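Local atomic coordinates of nitrate regulatory protein (Klebsiella oxytoca, PDB entry 4AKK), a protein that acts as a nitrate- and nitrite-responsive transcription antiterminator, binding the terminator site in the nasF operon leader RNA to switch on expression of the nasFEDCBA operon. Residues Q74-R77 / G78-I82; I162-H165 / L166-V170; R185-A188 / L189-M193; R344-A347 / H348-Q351. All coordinates share one frame; numbering follows the deposited sequence.

Contact 1 of 4, residues Q74-R77 / G78-I82; sequences QCER and GASNI. With EDO (1,2-ethanediol), chain C.
Glu76 and Ser80, four residues apart on helix 56-85, give a compact example of a polar side chain folding back on its own helix. Two donors grip one carbonyl: the Ser80 backbone N reaches Glu76 O at 2.9 Å in a nearly straight bond, and Ser80 OG donates to Glu76 O at 2.8 Å. They arrive from opposite faces of the carbonyl plane, the hydroxyl standing above it. The rotation of Ser80 makes this possible, since a chi1 of -54° sets OG beside its backbone N and turns it back toward the carbonyl of the preceding turn. A water then donates to Ser80 OG at 2.7 Å and adds a weak link to the Glu76 carboxylate, whose stronger partner is Arg142, through a salt bridge.

Routine helical bonds run alongside, among them Gly78 N to Gln74 O and Ala79 N to Cys75 O.

Ligand contacts occupy another side of the turn. Here the extended first half of Arg77, bent at chi3 (52°), brings NE to within 3.0 Å of O1 of the ethanediol, a hydrogen bond at the guanidinium edge. The same O1 lies 3.1 Å from Gly78 N, where the missing side chain lets the diol come close to the backbone. Arg203 bonds the diol as well, while a salt bridge from NH1 to Glu197 fixes the Arg77 guanidinium.

Buried polar groups thus hold an ethanediol, probably from the crystallisation liquor. This is consistent with a site for small polar ligands in the nitrate-sensing domain, though the diol alone does not identify where nitrate binds.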
loop_
_atom_site.group_PDB
_atom_site.type_symbol
_atom_site.label_atom_id
_atom_site.label_comp_id
_atom_site.label_asym_id
_atom_site.label_seq_id
_atom_site.Cartn_x
_atom_site.Cartn_y
_atom_site.Cartn_z
ATOM N N GLN A 74 -19.216 19.213 -6.344
ATOM C CA GLN A 74 -20.173 18.316 -5.687
ATOM C C GLN A 74 -21.565 18.956 -5.586
ATOM O O GLN A 74 -22.588 18.280 -5.743
ATOM C CB GLN A 74 -19.661 17.930 -4.290
ATOM C CG GLN A 74 -18.497 16.930 -4.291
ATOM C CD GLN A 74 -17.671 16.950 -3.004
ATOM O OE1 GLN A 74 -17.723 17.914 -2.230
ATOM N NE2 GLN A 74 -16.884 15.890 -2.784
ATOM N N CYS A 75 -21.609 20.257 -5.314
ATOM C CA CYS A 75 -22.887 20.977 -5.294
ATOM C C CYS A 75 -23.497 20.994 -6.692
ATOM O O CYS A 75 -24.683 20.712 -6.873
ATOM C CB CYS A 75 -22.714 22.412 -4.768
ATOM S SG CYS A 75 -22.134 22.532 -3.033
ATOM N N GLU A 76 -22.678 21.317 -7.686
ATOM C CA GLU A 76 -23.164 21.320 -9.063
ATOM C C GLU A 76 -23.627 19.921 -9.483
ATOM O O GLU A 76 -24.650 19.775 -10.135
ATOM C CB GLU A 76 -22.109 21.865 -10.033
ATOM C CG GLU A 76 -22.658 22.122 -11.437
ATOM C CD GLU A 76 -21.688 22.873 -12.333
ATOM O OE1 GLU A 76 -20.584 23.217 -11.867
ATOM O OE2 GLU A 76 -22.026 23.116 -13.508
ATOM N N ARG A 77 -22.879 18.892 -9.113
ATOM C CA ARG A 77 -23.284 17.535 -9.463
ATOM C C ARG A 77 -24.697 17.247 -8.938
ATOM O O ARG A 77 -25.563 16.794 -9.677
ATOM C CB ARG A 77 -22.275 16.497 -8.940
ATOM C CG ARG A 77 -22.631 15.037 -9.304
ATOM C CD ARG A 77 -21.578 14.052 -8.789
ATOM N NE ARG A 77 -21.303 14.239 -7.360
ATOM C CZ ARG A 77 -20.239 13.741 -6.733
ATOM N NH1 ARG A 77 -19.343 13.024 -7.413
ATOM N NH2 ARG A 77 -20.059 13.966 -5.426
ATOM N N GLY A 78 -24.920 17.518 -7.656
ATOM C CA GLY A 78 -26.203 17.256 -7.032
ATOM C C GLY A 78 -27.349 18.062 -7.603
ATOM O O GLY A 78 -28.447 17.536 -7.797
ATOM N N ALA A 79 -27.107 19.340 -7.881
ATOM C CA ALA A 79 -28.131 20.167 -8.515
ATOM C C ALA A 79 -28.495 19.643 -9.907
ATOM O O ALA A 79 -29.674 19.484 -10.226
ATOM C CB ALA A 79 -27.683 21.635 -8.589
ATOM N N SER A 80 -27.483 19.375 -10.732
ATOM C CA SER A 80 -27.706 18.826 -12.067
ATOM C C SER A 80 -28.508 17.532 -11.979
ATOM O O SER A 80 -29.371 17.265 -12.803
ATOM C CB SER A 80 -26.376 18.572 -12.779
ATOM O OG SER A 80 -25.592 19.757 -12.785
ATOM N N ASN A 81 -28.231 16.736 -10.960
ATOM C CA ASN A 81 -28.916 15.459 -10.802
ATOM C C ASN A 81 -30.423 15.614 -10.574
ATOM O O ASN A 81 -31.224 14.857 -11.139
ATOM C CB ASN A 81 -28.287 14.658 -9.663
ATOM C CG ASN A 81 -28.324 13.168 -9.913
ATOM O OD1 ASN A 81 -28.004 12.711 -11.013
ATOM N ND2 ASN A 81 -28.710 12.398 -8.893
ATOM N N ILE A 82 -30.807 16.588 -9.748
ATOM C CA ILE A 82 -32.220 16.810 -9.426
ATOM C C ILE A 82 -32.938 17.461 -10.609
ATOM O O ILE A 82 -34.055 17.097 -10.954
ATOM C CB ILE A 82 -32.413 17.669 -8.149
ATOM C CG1 ILE A 82 -31.745 17.013 -6.939
ATOM C CG2 ILE A 82 -33.895 17.843 -7.849
ATOM C CD1 ILE A 82 -32.450 15.744 -6.477
HETATM C C1 EDO C . -24.103 13.842 -5.785
HETATM O O1 EDO C . -23.808 15.226 -5.974
HETATM C C2 EDO C . -25.556 13.644 -5.367
HETATM O O2 EDO C . -26.520 13.989 -6.372
HETATM O O HOH W 1 -24.923 21.607 -14.605
#

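Contact 2 of 4, residues I162-H165 / L166-V170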
loop_
_atom_site.group_PDB
_atom_site.type_symbol
_atom_site.label_atom_id
_atom_site.label_comp_id
_atom_site.label_asym_id
_atom_site.label_seq_id
_atom_site.Cartn_x
_atom_site.Cartn_y
_atom_site.Cartn_z
ATOM N N ILE A 162 -14.152 14.450 -13.114
ATOM C CA ILE A 162 -13.421 15.690 -12.889
ATOM C C ILE A 162 -12.962 15.767 -11.433
ATOM O O ILE A 162 -11.813 16.099 -11.135
ATOM C CB ILE A 162 -14.290 16.915 -13.212
ATOM C CG1 ILE A 162 -14.564 16.981 -14.717
ATOM C CG2 ILE A 162 -13.601 18.199 -12.742
ATOM C CD1 ILE A 162 -15.560 18.046 -15.122
ATOM N N ILE A 163 -13.876 15.431 -10.534
ATOM C CA ILE A 163 -13.602 15.426 -9.105
ATOM C C ILE A 163 -12.478 14.473 -8.692
ATOM O O ILE A 163 -11.610 14.823 -7.883
ATOM C CB ILE A 163 -14.898 15.128 -8.293
ATOM C CG1 ILE A 163 -15.837 16.344 -8.363
ATOM C CG2 ILE A 163 -14.543 14.802 -6.840
ATOM C CD1 ILE A 163 -17.291 16.071 -7.929
ATOM N N ARG A 164 -12.488 13.271 -9.250
ATOM C CA ARG A 164 -11.488 12.266 -8.898
ATOM C C ARG A 164 -10.056 12.663 -9.285
ATOM O O ARG A 164 -9.107 12.419 -8.533
ATOM C CB ARG A 164 -11.849 10.922 -9.539
ATOM C CG ARG A 164 -10.742 9.866 -9.437
ATOM C CD ARG A 164 -11.258 8.497 -9.843
ATOM N NE ARG A 164 -11.919 8.548 -11.140
ATOM C CZ ARG A 164 -11.303 8.337 -12.298
ATOM N NH1 ARG A 164 -10.005 8.038 -12.320
ATOM N NH2 ARG A 164 -11.990 8.409 -13.431
ATOM N N HIS A 165 -9.897 13.259 -10.460
ATOM C CA HIS A 165 -8.581 13.727 -10.890
ATOM C C HIS A 165 -8.089 14.922 -10.080
ATOM O O HIS A 165 -6.891 15.091 -9.891
ATOM C CB HIS A 165 -8.579 14.045 -12.377
ATOM C CG HIS A 165 -8.776 12.838 -13.233
ATOM N ND1 HIS A 165 -8.119 11.656 -13.261
ATOM C CD2 HIS A 165 -9.785 12.738 -14.166
ATOM C CE1 HIS A 165 -8.726 10.879 -14.215
ATOM N NE2 HIS A 165 -9.727 11.554 -14.748
ATOM N N LEU A 166 -9.016 15.733 -9.589
ATOM C CA LEU A 166 -8.649 16.863 -8.744
ATOM C C LEU A 166 -8.142 16.329 -7.422
ATOM O O LEU A 166 -7.100 16.750 -6.940
ATOM C CB LEU A 166 -9.842 17.794 -8.521
ATOM C CG LEU A 166 -10.157 18.696 -9.711
ATOM C CD1 LEU A 166 -11.501 19.378 -9.521
ATOM C CD2 LEU A 166 -9.031 19.720 -9.904
ATOM N N LEU A 167 -8.887 15.384 -6.857
ATOM C CA LEU A 167 -8.526 14.737 -5.603
ATOM C C LEU A 167 -7.200 13.986 -5.669
ATOM O O LEU A 167 -6.458 13.968 -4.692
ATOM C CB LEU A 167 -9.632 13.772 -5.160
ATOM C CG LEU A 167 -10.923 14.409 -4.653
ATOM C CD1 LEU A 167 -11.896 13.339 -4.178
ATOM C CD2 LEU A 167 -10.635 15.398 -3.538
ATOM N N ASN A 168 -6.911 13.372 -6.816
ATOM C CA ASN A 168 -5.668 12.631 -7.009
ATOM C C ASN A 168 -4.443 13.535 -6.965
ATOM O O ASN A 168 -3.320 13.056 -6.840
ATOM C CB ASN A 168 -5.667 11.841 -8.337
ATOM C CG ASN A 168 -6.652 10.676 -8.343
ATOM O OD1 ASN A 168 -7.144 10.257 -7.300
ATOM N ND2 ASN A 168 -6.942 10.153 -9.536
ATOM N N ILE A 169 -4.641 14.841 -7.077
ATOM C CA ILE A 169 -3.499 15.732 -6.933
ATOM C C ILE A 169 -2.983 15.710 -5.492
ATOM O O ILE A 169 -1.786 15.781 -5.260
ATOM C CB ILE A 169 -3.829 17.178 -7.316
ATOM C CG1 ILE A 169 -4.194 17.281 -8.802
ATOM C CG2 ILE A 169 -2.651 18.090 -6.952
ATOM C CD1 ILE A 169 -4.741 18.641 -9.203
ATOM N N VAL A 170 -3.897 15.594 -4.535
ATOM C CA VAL A 170 -3.567 15.792 -3.118
ATOM C C VAL A 170 -2.502 14.856 -2.533
ATOM O O VAL A 170 -1.527 15.329 -1.950
ATOM C CB VAL A 170 -4.826 15.770 -2.229
ATOM C CG1 VAL A 170 -4.443 15.934 -0.765
ATOM C CG2 VAL A 170 -5.785 16.872 -2.649
HETATM O O HOH W 2 -8.404 7.404 -10.113
HETATM O O HOH W 3 -5.183 11.435 -11.829
#
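Leu166 starts the second segment by lying alongside Ile162, one helical turn earlier, both side chains pointing the same way and meeting through Leu166 CD1 and Ile162 CG2 at 4.0 Å. Beyond this pair, Leu166 packs on Leu69 and Leu73 of helix 56-85. Leu167 repeats the pattern one residue on: its CD1 is 4.0 Å from Ile163 CG2, the branch anti to the Ile163 backbone N, which lies nearer the later turn than CG1 does. This second pair faces helix 180-212.

Asn168 changes the chemistry. Its backbone N donates to Arg164 O at 2.9 Å, and its amide lies beside the Arg164 chain with ND2 3.8 Å from Arg164 CG. Two waters take hydrogens from ND2. One also accepts from Arg164 NH1, at 2.8 Å and in the guanidinium plane; the other lies 3.3 Å from His165 ND1. The amide is nearly perpendicular to the imidazole, their planes 81° apart, and this water is within bonding distance of both. The His165 ring also meets that of Tyr134, nearly parallel, and packs on Ala332 of the second subunit. On its oxygen side the amide is held by a probable hydrogen bond to Gln351.

Ile169 N then bonds to Leu166 O and Val170 N to Leu167 O, three residues back instead of four, a change of bonding that marks the junction of helices 152-167 and 169-173 in the NIT helical bundle.

Contact 3 of 4, residues R185-A188 / L189-M193; sequences RMVA and LYSFM
Met186 against Leu189, and Val187 against Ser191, make a one-turn contact within helix 180-212, a long helix of the NIT bundle, largely buried here. Its general lesson is that one helix can combine internal bonding with contacts to several neighbours.

The backbone supplies regular bonding, with Leu189 N donating to Arg185 O and Tyr190 N to Met186 O. At Val187 the pattern is doubled. Its carbonyl oxygen accepts from Ser191 N at 2.8 Å and from Ser191 OG at 2.7 Å, the two donors coming from opposite faces of the carbonyl plane. The hydroxyl lies 38° out of that plane, above it. A second hydrogen bond joins Ser191 OG to Ser236 OG of helix 217-240, so the buried serine hydroxyl is satisfied both along its own helix and across to the next. Val187 CG1 lies 4.0 Å from Ser191 OG, a methyl beside the hydroxyl.

The aromatic side chains leave the turn for other parts of the fold. Tyr190 packs on Val170 and Leu350, and its hydroxyl makes a probable hydrogen bond to Gln351 on helix 341-358. Phe192 meets Phe237 in a T-shaped, edge-to-face stack.

Met186 behaves differently. Bent at chi2 (-80°) and nearly eclipsed at chi3 (28°), which suggests some strain, it doubles back so that its terminal methyl returns toward the later turn, although the chain sets out away from it. There it runs beside Leu189, and the meeting is tight: Met186 CE comes to 3.5 Å from Leu189 CD2.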
loop_
_atom_site.group_PDB
_atom_site.type_symbol
_atom_site.label_atom_id
_atom_site.label_comp_id
_atom_site.label_asym_id
_atom_site.label_seq_id
_atom_site.Cartn_x
_atom_site.Cartn_y
_atom_site.Cartn_z
ATOM N N ARG A 185 -1.002 15.465 8.193
ATOM C CA ARG A 185 -2.213 16.284 8.062
ATOM C C ARG A 185 -2.792 16.216 6.659
ATOM O O ARG A 185 -4.007 16.224 6.490
ATOM C CB ARG A 185 -1.942 17.751 8.409
ATOM C CG ARG A 185 -1.900 18.049 9.892
ATOM C CD ARG A 185 -1.595 19.522 10.142
ATOM N NE ARG A 185 -1.329 19.748 11.555
ATOM C CZ ARG A 185 -2.267 20.029 12.453
ATOM N NH1 ARG A 185 -3.534 20.132 12.082
ATOM N NH2 ARG A 185 -1.934 20.203 13.724
ATOM N N MET A 186 -1.920 16.162 5.656
ATOM C CA MET A 186 -2.369 16.076 4.276
ATOM C C MET A 186 -3.096 14.768 4.025
ATOM O O MET A 186 -4.131 14.748 3.371
ATOM C CB MET A 186 -1.212 16.254 3.283
ATOM C CG MET A 186 -0.856 17.710 3.026
ATOM S SD MET A 186 -1.920 18.583 1.842
ATOM C CE MET A 186 -3.468 17.735 1.995
ATOM N N VAL A 187 -2.565 13.676 4.558
ATOM C CA VAL A 187 -3.211 12.384 4.370
ATOM C C VAL A 187 -4.553 12.300 5.108
ATOM O O VAL A 187 -5.532 11.779 4.570
ATOM C CB VAL A 187 -2.282 11.221 4.771
ATOM C CG1 VAL A 187 -3.068 9.912 4.880
ATOM C CG2 VAL A 187 -1.168 11.085 3.753
ATOM N N ALA A 188 -4.597 12.821 6.329
ATOM C CA ALA A 188 -5.845 12.890 7.091
ATOM C C ALA A 188 -6.910 13.684 6.330
ATOM O O ALA A 188 -8.070 13.277 6.264
ATOM C CB ALA A 188 -5.596 13.521 8.472
ATOM N N LEU A 189 -6.511 14.824 5.767
ATOM C CA LEU A 189 -7.402 15.641 4.955
ATOM C C LEU A 189 -7.876 14.904 3.698
ATOM O O LEU A 189 -9.077 14.860 3.404
ATOM C CB LEU A 189 -6.709 16.951 4.556
ATOM C CG LEU A 189 -7.448 17.806 3.525
ATOM C CD1 LEU A 189 -8.763 18.301 4.103
ATOM C CD2 LEU A 189 -6.587 18.981 3.053
ATOM N N TYR A 190 -6.927 14.333 2.962
ATOM C CA TYR A 190 -7.250 13.570 1.761
ATOM C C TYR A 190 -8.221 12.445 2.105
ATOM O O TYR A 190 -9.195 12.218 1.393
ATOM C CB TYR A 190 -5.983 12.984 1.123
ATOM C CG TYR A 190 -6.286 11.982 0.040
ATOM C CD1 TYR A 190 -6.872 12.383 -1.153
ATOM C CD2 TYR A 190 -6.005 10.635 0.213
ATOM C CE1 TYR A 190 -7.166 11.478 -2.144
ATOM C CE2 TYR A 190 -6.298 9.716 -0.777
ATOM C CZ TYR A 190 -6.884 10.148 -1.954
ATOM O OH TYR A 190 -7.181 9.251 -2.948
ATOM N N SER A 191 -7.942 11.733 3.194
ATOM C CA SER A 191 -8.829 10.658 3.620
ATOM C C SER A 191 -10.229 11.210 3.800
ATOM O O SER A 191 -11.199 10.619 3.345
ATOM C CB SER A 191 -8.366 10.033 4.931
ATOM O OG SER A 191 -7.053 9.524 4.817
ATOM N N PHE A 192 -10.328 12.343 4.487
ATOM C CA PHE A 192 -11.616 12.946 4.762
ATOM C C PHE A 192 -12.292 13.396 3.463
ATOM O O PHE A 192 -13.480 13.158 3.260
ATOM C CB PHE A 192 -11.446 14.131 5.723
ATOM C CG PHE A 192 -12.739 14.697 6.218
ATOM C CD1 PHE A 192 -13.439 15.622 5.459
ATOM C CD2 PHE A 192 -13.261 14.299 7.441
ATOM C CE1 PHE A 192 -14.635 16.146 5.913
ATOM C CE2 PHE A 192 -14.458 14.819 7.898
ATOM C CZ PHE A 192 -15.144 15.740 7.134
ATOM N N MET A 193 -11.531 14.061 2.596
ATOM C CA MET A 193 -12.064 14.568 1.339
ATOM C C MET A 193 -12.620 13.404 0.522
ATOM O O MET A 193 -13.663 13.515 -0.132
ATOM C CB MET A 193 -10.969 15.294 0.529
ATOM C CG MET A 193 -10.655 16.735 0.978
ATOM S SD MET A 193 -9.204 17.473 0.157
ATOM C CE MET A 193 -9.882 17.821 -1.447
#

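Contact 4 of 4, residues R344-A347 / H348-Q351; sequences RQQA and HELQ
His348, Glu349, Leu350 and Gln351 bond back through their backbone N atoms to Arg344, Gln345, Gln346 and Ala347, four successive helical bonds that carry helix 341-358 through the contact without interruption.

Two glutamines approach the Glu349 carboxylate. Gln345 leaves the backbone extended, then turns at chi2 (66°), which swings its amide up the helix; NE2 makes a weak hydrogen bond to Glu349 OE2 at 3.2 Å. The side chains cross at a slant, amide and carboxylate planes nearly perpendicular (78°). Gln346 folds inward too, its NE2 lying 3.3 Å from Glu349 OE1, but the angle is too poor for a bond. Gln345 OE1 is hydrogen-bonded to His348 ND1 of the second subunit.

His348 keeps its imidazole close to its own helix, with ND1 3.1 Å from Arg344 O at an angle too poor for a bond, and also meets His348 of the second subunit, ring planes about 60° apart. On the intramolecular side Ala347 and Leu350 pack against helix 180-212.

With Gln345 and His348 facing the second subunit and Ala347 and Leu350 set on helix 180-212, this is a helix shared between the subunit interface and packing on the NIT bundle.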
loop_
_atom_site.group_PDB
_atom_site.type_symbol
_atom_site.label_atom_id
_atom_site.label_comp_id
_atom_site.label_asym_id
_atom_site.label_seq_id
_atom_site.Cartn_x
_atom_site.Cartn_y
_atom_site.Cartn_z
ATOM N N ARG A 344 1.877 6.757 4.411
ATOM C CA ARG A 344 1.956 6.655 2.958
ATOM C C ARG A 344 1.159 5.444 2.459
ATOM O O ARG A 344 0.514 5.500 1.415
ATOM C CB ARG A 344 3.413 6.562 2.502
ATOM C CG ARG A 344 4.279 7.761 2.903
ATOM C CD ARG A 344 3.533 9.088 2.740
ATOM N NE ARG A 344 4.440 10.223 2.566
ATOM C CZ ARG A 344 5.054 10.858 3.561
ATOM N NH1 ARG A 344 4.869 10.468 4.817
ATOM N NH2 ARG A 344 5.858 11.884 3.303
ATOM N N GLN A 345 1.199 4.356 3.223
ATOM C CA GLN A 345 0.429 3.159 2.896
ATOM C C GLN A 345 -1.068 3.456 2.850
ATOM O O GLN A 345 -1.768 3.002 1.950
ATOM C CB GLN A 345 0.702 2.044 3.910
ATOM C CG GLN A 345 -0.106 0.777 3.673
ATOM C CD GLN A 345 0.278 0.083 2.377
ATOM O OE1 GLN A 345 1.453 0.050 2.003
ATOM N NE2 GLN A 345 -0.712 -0.473 1.682
ATOM N N GLN A 346 -1.553 4.219 3.825
ATOM C CA GLN A 346 -2.967 4.571 3.885
ATOM C C GLN A 346 -3.394 5.403 2.676
ATOM O O GLN A 346 -4.426 5.139 2.063
ATOM C CB GLN A 346 -3.272 5.317 5.182
ATOM C CG GLN A 346 -3.116 4.453 6.417
ATOM C CD GLN A 346 -4.262 3.472 6.575
ATOM O OE1 GLN A 346 -5.472 4.002 6.738
ATOM N NE2 GLN A 346 -4.067 2.251 6.541
ATOM N N ALA A 347 -2.594 6.409 2.340
ATOM C CA ALA A 347 -2.829 7.193 1.141
ATOM C C ALA A 347 -2.835 6.308 -0.119
ATOM O O ALA A 347 -3.690 6.489 -0.989
ATOM C CB ALA A 347 -1.813 8.326 1.026
ATOM N N HIS A 348 -1.904 5.351 -0.198
ATOM C CA HIS A 348 -1.864 4.388 -1.306
ATOM C C HIS A 348 -3.190 3.645 -1.427
ATOM O O HIS A 348 -3.788 3.584 -2.494
ATOM C CB HIS A 348 -0.788 3.308 -1.094
ATOM C CG HIS A 348 0.619 3.758 -1.341
ATOM N ND1 HIS A 348 1.749 3.568 -0.618
ATOM C CD2 HIS A 348 1.001 4.439 -2.477
ATOM C CE1 HIS A 348 2.779 4.154 -1.313
ATOM N NE2 HIS A 348 2.300 4.675 -2.429
ATOM N N GLU A 349 -3.613 3.032 -0.326
ATOM C CA GLU A 349 -4.810 2.219 -0.329
ATOM C C GLU A 349 -6.056 3.025 -0.718
ATOM O O GLU A 349 -6.941 2.500 -1.392
ATOM C CB GLU A 349 -5.007 1.533 1.026
ATOM C CG GLU A 349 -4.028 0.406 1.315
ATOM C CD GLU A 349 -4.046 -0.018 2.777
ATOM O OE1 GLU A 349 -4.576 0.748 3.614
ATOM O OE2 GLU A 349 -3.528 -1.113 3.094
ATOM N N LEU A 350 -6.133 4.292 -0.312
ATOM C CA LEU A 350 -7.349 5.065 -0.582
ATOM C C LEU A 350 -7.429 5.446 -2.054
ATOM O O LEU A 350 -8.509 5.448 -2.655
ATOM C CB LEU A 350 -7.448 6.297 0.315
ATOM C CG LEU A 350 -7.580 5.963 1.805
ATOM C CD1 LEU A 350 -7.921 7.214 2.579
ATOM C CD2 LEU A 350 -8.622 4.867 2.044
ATOM N N GLN A 351 -6.273 5.763 -2.628
ATOM C CA GLN A 351 -6.149 5.974 -4.065
ATOM C C GLN A 351 -6.471 4.695 -4.834
ATOM O O GLN A 351 -7.083 4.734 -5.881
ATOM C CB GLN A 351 -4.728 6.416 -4.399
ATOM C CG GLN A 351 -4.472 7.883 -4.146
ATOM C CD GLN A 351 -4.733 8.719 -5.378
ATOM O OE1 GLN A 351 -3.942 8.713 -6.321
ATOM N NE2 GLN A 351 -5.848 9.446 -5.380
#

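Overall arrangement
From the N terminus the four contacts follow in series, each a short continuous, mostly helical stretch: none encloses a loop, and none nests in or crosses another. Contact 1, on helix 56-85, touches contact 2 where Gln74 and Arg77 pack on Ile163. Contact 2, spanning the junction of helices 152-167 and 169-173, meets contact 3 on the next helix, 180-212, through Leu167 on Met193 and Val170 on Met186; their centres are 13 Å apart. Contact 4 comes much later in the chain, yet Gln351 joins both middle contacts, and Val187 packs on Ala347. The series thus leads from the diol-binding turn across the NIT bundle to helix 341-358 at the subunit interface.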